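Cyclase (Streptomyces sp. R1128, PDB 3TFZ) probably catalyses the regiospecific cyclisation and aromatisation of a nascent polyketide chain in the R1128 biosynthetic pathway. Local coordinates at residues A[72-84]-A[90-102]. Numbering follows the deposited sequence.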
ATOM      1  N   ASP A  72     -13.486  -0.119 -15.720  1.00 21.83           N
ATOM      2  CA  ASP A  72     -13.208  -1.376 -16.430  1.00 22.60           C
ATOM      3  C   ASP A  72     -13.453  -2.503 -15.441  1.00 20.97           C
ATOM      4  O   ASP A  72     -12.534  -2.933 -14.705  1.00 20.35           O
ATOM      5  CB  ASP A  72     -11.728  -1.364 -16.859  1.00 22.80           C
ATOM      6  CG  ASP A  72     -11.365  -2.512 -17.769  1.00 24.55           C
ATOM      7  OD1 ASP A  72     -10.408  -2.362 -18.537  1.00 28.50           O
ATOM      8  OD2 ASP A  72     -12.011  -3.551 -17.736  1.00 24.73           O
ATOM      9  N   PRO A  73     -14.726  -2.909 -15.326  1.00 20.63           N
ATOM     10  CA  PRO A  73     -15.090  -3.922 -14.353  1.00 19.70           C
ATOM     11  C   PRO A  73     -14.427  -5.288 -14.627  1.00 22.24           C
ATOM     12  O   PRO A  73     -14.218  -6.060 -13.699  1.00 23.35           O
ATOM     13  CB  PRO A  73     -16.613  -4.003 -14.487  1.00 20.53           C
ATOM     14  CG  PRO A  73     -16.953  -3.366 -15.821  1.00 20.43           C
ATOM     15  CD  PRO A  73     -15.909  -2.364 -16.071  1.00 21.62           C
ATOM     16  N   ALA A  74     -14.051  -5.591 -15.866  1.00 23.76           N
ATOM     17  CA  ALA A  74     -13.543  -6.932 -16.153  1.00 26.50           C
ATOM     18  C   ALA A  74     -12.104  -6.925 -15.627  1.00 25.89           C
ATOM     19  O   ALA A  74     -11.631  -7.908 -15.017  1.00 28.39           O
ATOM     20  CB  ALA A  74     -13.624  -7.254 -17.635  1.00 27.13           C
ATOM     21  N   ARG A  75     -11.471  -5.773 -15.779  1.00 24.66           N
ATOM     22  CA  ARG A  75     -10.062  -5.586 -15.404  1.00 25.39           C
ATOM     23  C   ARG A  75      -9.962  -5.258 -13.846  1.00 23.98           C
ATOM     24  O   ARG A  75      -8.924  -5.501 -13.215  1.00 23.98           O
ATOM     25  CB  ARG A  75      -9.358  -4.689 -16.510  1.00 23.79           C
ATOM     26  CG  ARG A  75      -7.887  -4.567 -16.479  1.00 26.56           C
ATOM     27  CD  ARG A  75      -7.062  -4.903 -17.781  1.00 32.82           C
ATOM     28  NE  ARG A  75      -7.643  -4.070 -18.769  1.00 28.70           N
ATOM     29  CZ  ARG A  75      -7.697  -4.101 -20.086  1.00 28.28           C
ATOM     30  NH1 ARG A  75      -7.021  -4.881 -20.958  1.00 36.01           N
ATOM     31  NH2 ARG A  75      -8.547  -3.199 -20.529  1.00 32.87           N
ATOM     32  N   ARG A  76     -11.127  -4.925 -13.229  1.00 23.46           N
ATOM     33  CA  ARG A  76     -11.328  -4.308 -11.879  1.00 21.98           C
ATOM     34  C   ARG A  76     -10.384  -3.113 -11.592  1.00 19.80           C
ATOM     35  O   ARG A  76      -9.667  -3.086 -10.552  1.00 18.43           O
ATOM     36  CB  ARG A  76     -11.270  -5.271 -10.702  1.00 22.91           C
ATOM     37  CG  ARG A  76     -11.884  -6.623 -10.873  1.00 30.20           C
ATOM     38  CD  ARG A  76     -11.437  -7.529  -9.664  1.00 29.40           C
ATOM     39  NE  ARG A  76     -11.986  -8.857  -9.759  1.00 26.10           N
ATOM     40  CZ  ARG A  76     -13.266  -9.144  -9.595  1.00 26.45           C
ATOM     41  NH1 ARG A  76     -14.114  -8.184  -9.362  1.00 28.74           N
ATOM     42  NH2 ARG A  76     -13.684 -10.389  -9.646  1.00 28.35           N
ATOM     43  N   VAL A  77     -10.471  -2.129 -12.472  1.00 17.34           N
ATOM     44  CA  VAL A  77      -9.613  -1.007 -12.466  1.00 18.72           C
ATOM     45  C   VAL A  77     -10.476   0.255 -12.848  1.00 18.30           C
ATOM     46  O   VAL A  77     -11.318   0.182 -13.773  1.00 17.52           O
ATOM     47  CB  VAL A  77      -8.499  -1.202 -13.566  1.00 21.87           C
ATOM     48  CG1 VAL A  77      -7.854   0.171 -13.911  1.00 22.43           C
ATOM     49  CG2 VAL A  77      -7.418  -2.180 -13.081  1.00 20.04           C
ATOM     50  N   ILE A  78     -10.309   1.360 -12.109  1.00 16.12           N
ATOM     51  CA  ILE A  78     -10.846   2.633 -12.537  1.00 14.88           C
ATOM     52  C   ILE A  78      -9.676   3.538 -12.727  1.00 15.69           C
ATOM     53  O   ILE A  78      -8.997   3.810 -11.745  1.00 16.94           O
ATOM     54  CB  ILE A  78     -11.858   3.241 -11.555  1.00 16.14           C
ATOM     55  CG1 ILE A  78     -13.057   2.273 -11.272  1.00 14.33           C
ATOM     56  CG2 ILE A  78     -12.301   4.672 -12.083  1.00 15.34           C
ATOM     57  CD1 ILE A  78     -13.952   2.704 -10.122  1.00 12.13           C
ATOM     58  N   ALA A  79      -9.362   3.892 -13.987  1.00 15.96           N
ATOM     59  CA  ALA A  79      -8.363   4.925 -14.354  1.00 16.21           C
ATOM     60  C   ALA A  79      -9.044   6.320 -14.217  1.00 15.84           C
ATOM     61  O   ALA A  79     -10.159   6.547 -14.697  1.00 14.10           O
ATOM     62  CB  ALA A  79      -7.866   4.738 -15.830  1.00 14.94           C
ATOM     63  N   TYR A  80      -8.394   7.231 -13.494  1.00 15.30           N
ATOM     64  CA  TYR A  80      -8.912   8.595 -13.340  1.00 14.79           C
ATOM     65  C   TYR A  80      -7.884   9.585 -13.895  1.00 15.39           C
ATOM     66  O   TYR A  80      -6.711   9.322 -13.834  1.00 16.17           O
ATOM     67  CB  TYR A  80      -9.416   8.896 -11.871  1.00 11.00           C
ATOM     68  CG  TYR A  80      -8.293   9.032 -10.878  1.00 14.35           C
ATOM     69  CD1 TYR A  80      -7.686  10.261 -10.677  1.00 13.15           C
ATOM     70  CD2 TYR A  80      -7.825   7.899 -10.108  1.00  6.28           C
ATOM     71  CE1 TYR A  80      -6.605  10.390  -9.801  1.00 14.90           C
ATOM     72  CE2 TYR A  80      -6.789   8.014  -9.315  1.00 12.08           C
ATOM     73  CZ  TYR A  80      -6.175   9.261  -9.143  1.00 15.90           C
ATOM     74  OH  TYR A  80      -5.156   9.364  -8.275  1.00 18.16           O
ATOM     75  N   ARG A  81      -8.340  10.714 -14.473  1.00 18.34           N
ATOM     76  CA  ARG A  81      -7.467  11.858 -14.864  1.00 19.78           C
ATOM     77  C   ARG A  81      -8.330  13.084 -14.507  1.00 21.08           C
ATOM     78  O   ARG A  81      -9.511  13.141 -14.837  1.00 18.87           O
ATOM     79  CB  ARG A  81      -7.089  11.825 -16.368  1.00 20.56           C
ATOM     80  CG  ARG A  81      -6.022  12.838 -16.901  1.00 27.35           C
ATOM     81  CD  ARG A  81      -5.896  13.076 -18.479  1.00 37.96           C
ATOM     82  NE  ARG A  81      -4.550  13.537 -19.008  1.00 50.92           N
ATOM     83  CZ  ARG A  81      -3.888  14.734 -18.794  1.00 58.71           C
ATOM     84  NH1 ARG A  81      -4.369  15.733 -18.011  1.00 58.56           N
ATOM     85  NH2 ARG A  81      -2.680  14.958 -19.371  1.00 56.34           N
ATOM     86  N   GLN A  82      -7.758  14.046 -13.747  1.00 19.89           N
ATOM     87  CA  GLN A  82      -8.455  15.276 -13.392  1.00 20.46           C
ATOM     88  C   GLN A  82      -8.358  16.281 -14.574  1.00 21.16           C
ATOM     89  O   GLN A  82      -7.268  16.495 -15.027  1.00 22.13           O
ATOM     90  CB  GLN A  82      -7.848  15.842 -12.095  1.00 17.58           C
ATOM     91  CG  GLN A  82      -8.226  14.966 -10.969  1.00 20.27           C
ATOM     92  CD  GLN A  82      -7.985  15.642  -9.638  1.00 23.08           C
ATOM     93  OE1 GLN A  82      -7.406  16.762  -9.555  1.00 21.55           O
ATOM     94  NE2 GLN A  82      -8.431  14.982  -8.583  1.00 19.36           N
ATOM     95  N   LEU A  83      -9.492  16.789 -15.067  1.00 23.60           N
ATOM     96  CA  LEU A  83      -9.612  17.722 -16.216  1.00 28.17           C
ATOM     97  C   LEU A  83      -9.617  19.177 -15.757  1.00 30.33           C
ATOM     98  O   LEU A  83      -9.438  20.087 -16.558  1.00 34.29           O
ATOM     99  CB  LEU A  83     -10.898  17.468 -17.022  1.00 28.57           C
ATOM    100  CG  LEU A  83     -11.059  16.028 -17.542  1.00 30.41           C
ATOM    101  CD1 LEU A  83     -12.318  15.911 -18.426  1.00 27.05           C
ATOM    102  CD2 LEU A  83      -9.729  15.475 -18.243  1.00 23.57           C
ATOM    103  N   GLU A  84      -9.935  19.377 -14.483  1.00 30.58           N
ATOM    104  CA  GLU A  84      -9.847  20.654 -13.830  1.00 32.32           C
ATOM    105  C   GLU A  84      -9.327  20.262 -12.438  1.00 30.21           C
ATOM    106  O   GLU A  84      -9.710  19.244 -11.930  1.00 28.39           O
ATOM    107  CB  GLU A  84     -11.216  21.445 -13.905  1.00 34.84           C
ATOM    108  CG  GLU A  84     -11.359  22.187 -15.351  1.00 41.01           C
ATOM    109  CD  GLU A  84     -12.763  22.588 -15.731  1.00 52.71           C
ATOM    110  OE1 GLU A  84     -13.525  21.764 -16.305  1.00 58.27           O
ATOM    111  OE2 GLU A  84     -13.112  23.753 -15.471  1.00 58.75           O
ATOM    112  N   GLY A  90      -0.908  20.642 -10.910  1.00 18.69           N
ATOM    113  CA  GLY A  90      -0.653  20.876 -12.339  1.00 18.31           C
ATOM    114  C   GLY A  90      -1.141  19.644 -13.011  1.00 22.29           C
ATOM    115  O   GLY A  90      -1.794  19.719 -14.046  1.00 24.05           O
ATOM    116  N   HIS A  91      -0.926  18.452 -12.405  1.00 22.61           N
ATOM    117  CA  HIS A  91      -1.470  17.229 -13.030  1.00 21.85           C
ATOM    118  C   HIS A  91      -1.823  16.243 -11.976  1.00 20.00           C
ATOM    119  O   HIS A  91      -1.160  16.219 -10.955  1.00 16.97           O
ATOM    120  CB  HIS A  91      -0.481  16.664 -14.067  1.00 24.36           C
ATOM    121  CG  HIS A  91      -0.345  17.559 -15.298  1.00 36.80           C
ATOM    122  ND1 HIS A  91       0.618  18.559 -15.418  1.00 41.70           N
ATOM    123  CD2 HIS A  91      -1.087  17.614 -16.452  1.00 40.14           C
ATOM    124  CE1 HIS A  91       0.495  19.141 -16.602  1.00 46.96           C
ATOM    125  NE2 HIS A  91      -0.532  18.591 -17.243  1.00 45.79           N
ATOM    126  N   MET A  92      -2.847  15.405 -12.249  1.00 18.23           N
ATOM    127  CA  MET A  92      -3.319  14.439 -11.260  1.00 17.51           C
ATOM    128  C   MET A  92      -4.096  13.281 -11.906  1.00 17.87           C
ATOM    129  O   MET A  92      -5.240  13.482 -12.383  1.00 19.54           O
ATOM    130  CB  MET A  92      -4.215  15.091 -10.177  1.00 16.94           C
ATOM    131  CG  MET A  92      -4.674  14.084  -9.068  1.00 14.96           C
ATOM    132  SD  MET A  92      -3.367  13.665  -7.948  1.00 17.72           S
ATOM    133  CE  MET A  92      -2.971  15.295  -7.240  1.00 12.37           C
ATOM    134  N   SER A  93      -3.486  12.076 -11.875  1.00 16.36           N
ATOM    135  CA  SER A  93      -4.039  10.894 -12.463  1.00 15.52           C
ATOM    136  C   SER A  93      -3.605   9.661 -11.674  1.00 16.26           C
ATOM    137  O   SER A  93      -2.829   9.792 -10.639  1.00 17.19           O
ATOM    138  CB  SER A  93      -3.818  10.915 -13.999  1.00 16.34           C
ATOM    139  OG  SER A  93      -2.577  10.372 -14.344  1.00 15.16           O
ATOM    140  N   GLY A  94      -4.204   8.495 -11.998  1.00 15.16           N
ATOM    141  CA  GLY A  94      -3.945   7.274 -11.264  1.00 11.41           C
ATOM    142  C   GLY A  94      -4.950   6.173 -11.580  1.00 13.34           C
ATOM    143  O   GLY A  94      -5.712   6.237 -12.560  1.00 12.51           O
ATOM    144  N   GLU A  95      -4.967   5.144 -10.723  1.00 12.31           N
ATOM    145  CA  GLU A  95      -5.866   4.029 -10.823  1.00 12.26           C
ATOM    146  C   GLU A  95      -6.342   3.574  -9.479  1.00 12.67           C
ATOM    147  O   GLU A  95      -5.571   3.577  -8.550  1.00 13.42           O
ATOM    148  CB  GLU A  95      -5.138   2.815 -11.536  1.00 10.38           C
ATOM    149  CG  GLU A  95      -4.966   3.098 -12.905  1.00 10.05           C
ATOM    150  CD  GLU A  95      -4.390   1.921 -13.738  1.00 21.54           C
ATOM    151  OE1 GLU A  95      -3.970   0.845 -13.166  1.00 23.15           O
ATOM    152  OE2 GLU A  95      -4.315   2.109 -14.988  1.00 18.48           O
ATOM    153  N   TRP A  96      -7.586   3.091  -9.416  1.00 15.34           N
ATOM    154  CA  TRP A  96      -8.008   2.130  -8.377  1.00 15.58           C
ATOM    155  C   TRP A  96      -7.864   0.759  -8.988  1.00 15.81           C
ATOM    156  O   TRP A  96      -8.271   0.608 -10.112  1.00 14.75           O
ATOM    157  CB  TRP A  96      -9.496   2.252  -8.071  1.00 14.26           C
ATOM    158  CG  TRP A  96      -9.894   3.481  -7.377  1.00 18.60           C
ATOM    159  CD1 TRP A  96     -10.404   4.579  -7.959  1.00 20.70           C
ATOM    160  CD2 TRP A  96      -9.890   3.758  -5.918  1.00 15.64           C
ATOM    161  NE1 TRP A  96     -10.685   5.529  -7.006  1.00 15.10           N
ATOM    162  CE2 TRP A  96     -10.454   5.035  -5.748  1.00 14.38           C
ATOM    163  CE3 TRP A  96      -9.529   3.015  -4.770  1.00 14.51           C
ATOM    164  CZ2 TRP A  96     -10.652   5.648  -4.460  1.00 16.81           C
ATOM    165  CZ3 TRP A  96      -9.742   3.622  -3.439  1.00 13.93           C
ATOM    166  CH2 TRP A  96     -10.291   4.920  -3.328  1.00 20.10           C
ATOM    167  N   ARG A  97      -7.337  -0.218  -8.220  1.00 15.33           N
ATOM    168  CA  ARG A  97      -7.208  -1.589  -8.618  1.00 15.27           C
ATOM    169  C   ARG A  97      -7.621  -2.486  -7.421  1.00 18.32           C
ATOM    170  O   ARG A  97      -7.038  -2.398  -6.372  1.00 20.11           O
ATOM    171  CB  ARG A  97      -5.760  -1.907  -8.953  1.00 15.27           C
ATOM    172  CG  ARG A  97      -5.046  -0.927  -9.989  1.00 14.86           C
ATOM    173  CD  ARG A  97      -3.505  -1.031  -9.814  1.00 18.11           C
ATOM    174  NE  ARG A  97      -2.815  -0.201 -10.799  1.00 19.32           N
ATOM    175  CZ  ARG A  97      -1.504  -0.047 -10.907  1.00 17.56           C
ATOM    176  NH1 ARG A  97      -0.685  -0.684 -10.095  1.00 15.80           N
ATOM    177  NH2 ARG A  97      -1.001   0.730 -11.860  1.00 14.73           N
ATOM    178  N   ALA A  98      -8.561  -3.425  -7.645  1.00 20.08           N
ATOM    179  CA  ALA A  98      -9.093  -4.359  -6.700  1.00 19.52           C
ATOM    180  C   ALA A  98      -8.647  -5.754  -7.133  1.00 20.11           C
ATOM    181  O   ALA A  98      -9.023  -6.152  -8.166  1.00 26.96           O
ATOM    182  CB  ALA A  98     -10.611  -4.298  -6.740  1.00 18.64           C
ATOM    183  N   PHE A  99      -7.883  -6.510  -6.366  1.00 17.99           N
ATOM    184  CA  PHE A  99      -7.486  -7.834  -6.720  1.00 14.80           C
ATOM    185  C   PHE A  99      -8.214  -8.850  -5.808  1.00 16.66           C
ATOM    186  O   PHE A  99      -8.364  -8.617  -4.621  1.00 16.36           O
ATOM    187  CB  PHE A  99      -6.007  -7.969  -6.536  1.00 11.22           C
ATOM    188  CG  PHE A  99      -5.178  -6.999  -7.398  1.00 10.62           C
ATOM    189  CD1 PHE A  99      -4.696  -7.399  -8.607  1.00  7.97           C
ATOM    190  CD2 PHE A  99      -4.740  -5.770  -6.894  1.00  6.95           C
ATOM    191  CE1 PHE A  99      -3.947  -6.537  -9.359  1.00  9.97           C
ATOM    192  CE2 PHE A  99      -4.007  -4.976  -7.587  1.00 10.01           C
ATOM    193  CZ  PHE A  99      -3.570  -5.371  -8.867  1.00  9.00           C
ATOM    194  N   THR A 100      -8.758  -9.927  -6.394  1.00 17.59           N
ATOM    195  CA  THR A 100      -9.141 -11.103  -5.643  1.00 17.89           C
ATOM    196  C   THR A 100      -7.925 -11.682  -4.881  1.00 20.03           C
ATOM    197  O   THR A 100      -6.877 -12.091  -5.524  1.00 21.46           O
ATOM    198  CB  THR A 100      -9.650 -12.170  -6.637  1.00 18.12           C
ATOM    199  OG1 THR A 100     -10.887 -11.687  -7.175  1.00 16.88           O
ATOM    200  CG2 THR A 100      -9.902 -13.393  -5.952  1.00 12.54           C
ATOM    201  N   LEU A 101      -8.040 -11.697  -3.546  1.00 20.63           N
ATOM    202  CA  LEU A 101      -7.059 -12.313  -2.686  1.00 22.45           C
ATOM    203  C   LEU A 101      -7.609 -13.716  -2.366  1.00 26.27           C
ATOM    204  O   LEU A 101      -6.958 -14.750  -2.613  1.00 29.13           O
ATOM    205  CB  LEU A 101      -6.858 -11.437  -1.435  1.00 22.69           C
ATOM    206  CG  LEU A 101      -5.874 -11.916  -0.337  1.00 24.02           C
ATOM    207  CD1 LEU A 101      -4.443 -12.277  -0.833  1.00 21.94           C
ATOM    208  CD2 LEU A 101      -5.778 -10.855   0.690  1.00 25.53           C
ATOM    209  N   ASP A 102      -8.833 -13.790  -1.861  1.00 25.69           N
ATOM    210  CA  ASP A 102      -9.542 -15.022  -1.981  1.00 28.13           C
ATOM    211  C   ASP A 102     -11.030 -14.716  -2.179  1.00 26.82           C
ATOM    212  O   ASP A 102     -11.396 -13.572  -2.463  1.00 26.39           O
ATOM    213  CB  ASP A 102      -9.199 -15.927  -0.784  1.00 30.10           C
ATOM    214  CG  ASP A 102      -9.661 -15.343   0.551  1.00 35.63           C
ATOM    215  OD1 ASP A 102      -8.969 -15.439   1.600  1.00 38.60           O
ATOM    216  OD2 ASP A 102     -10.743 -14.753   0.532  1.00 41.63           O
TER
HETATM  217  O   HOH W   1      -4.338  15.969 -14.713  1.00 18.82           O
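Ile78 and Trp96 exchange a pair of backbone hydrogen bonds, Ile78 N to Trp96 O at 3.0 Å and Trp96 N to Ile78 O at 2.8 Å, within an antiparallel hairpin of the curved sheet of this helix-grip, Bet v 1-like fold. Tyr80 and Gly94 form a second such pair, and single bonds from Ala98 N to Arg76 O and from Gln82 N to Met92 O complete the ladder. Beyond the latter, a water accepts from Met92 N and donates to Gln82 O.

On the face turned to the long helix 131-164, Tyr80 lies across the neighbouring strand. Its CG sits between backbone N and carbonyl carbon (chi1 72°), which lays the ring over Gly94, whose N stands 3.5 Å above the ring plane. Gly94 has no side chain to keep the ring at a distance. Met92 CG meets the ring edge, 4.2 Å from Tyr80 CE1, while Tyr80 OH reaches past to hydrogen-bond Thr111 O on strand 105-116. A leucine in place of Tyr80 would probably leave Gly94 without its flat cover and Thr111 O without the phenol hydroxyl. Farther along this face Trp96 packs against Leu150 and Val153 of the helix, and its CD1 touches Ile78 CB. Met92 also runs alongside Gln82, bringing its CG to 3.7 Å from Gln82 CD.

Polar groups gather on the other face. Val77 CG1 rests against the Glu95 carboxylate and CG2 against the aliphatic part of Arg97, whose NH1 hydrogen-bonds Gln107 OE1 and Thr12 OG1 of the second subunit. Its chain extended from CG to NE, Arg97 presents NE in its guanidinium plane to the anti side of Glu95 OE1, a salt bridge of 2.8 Å.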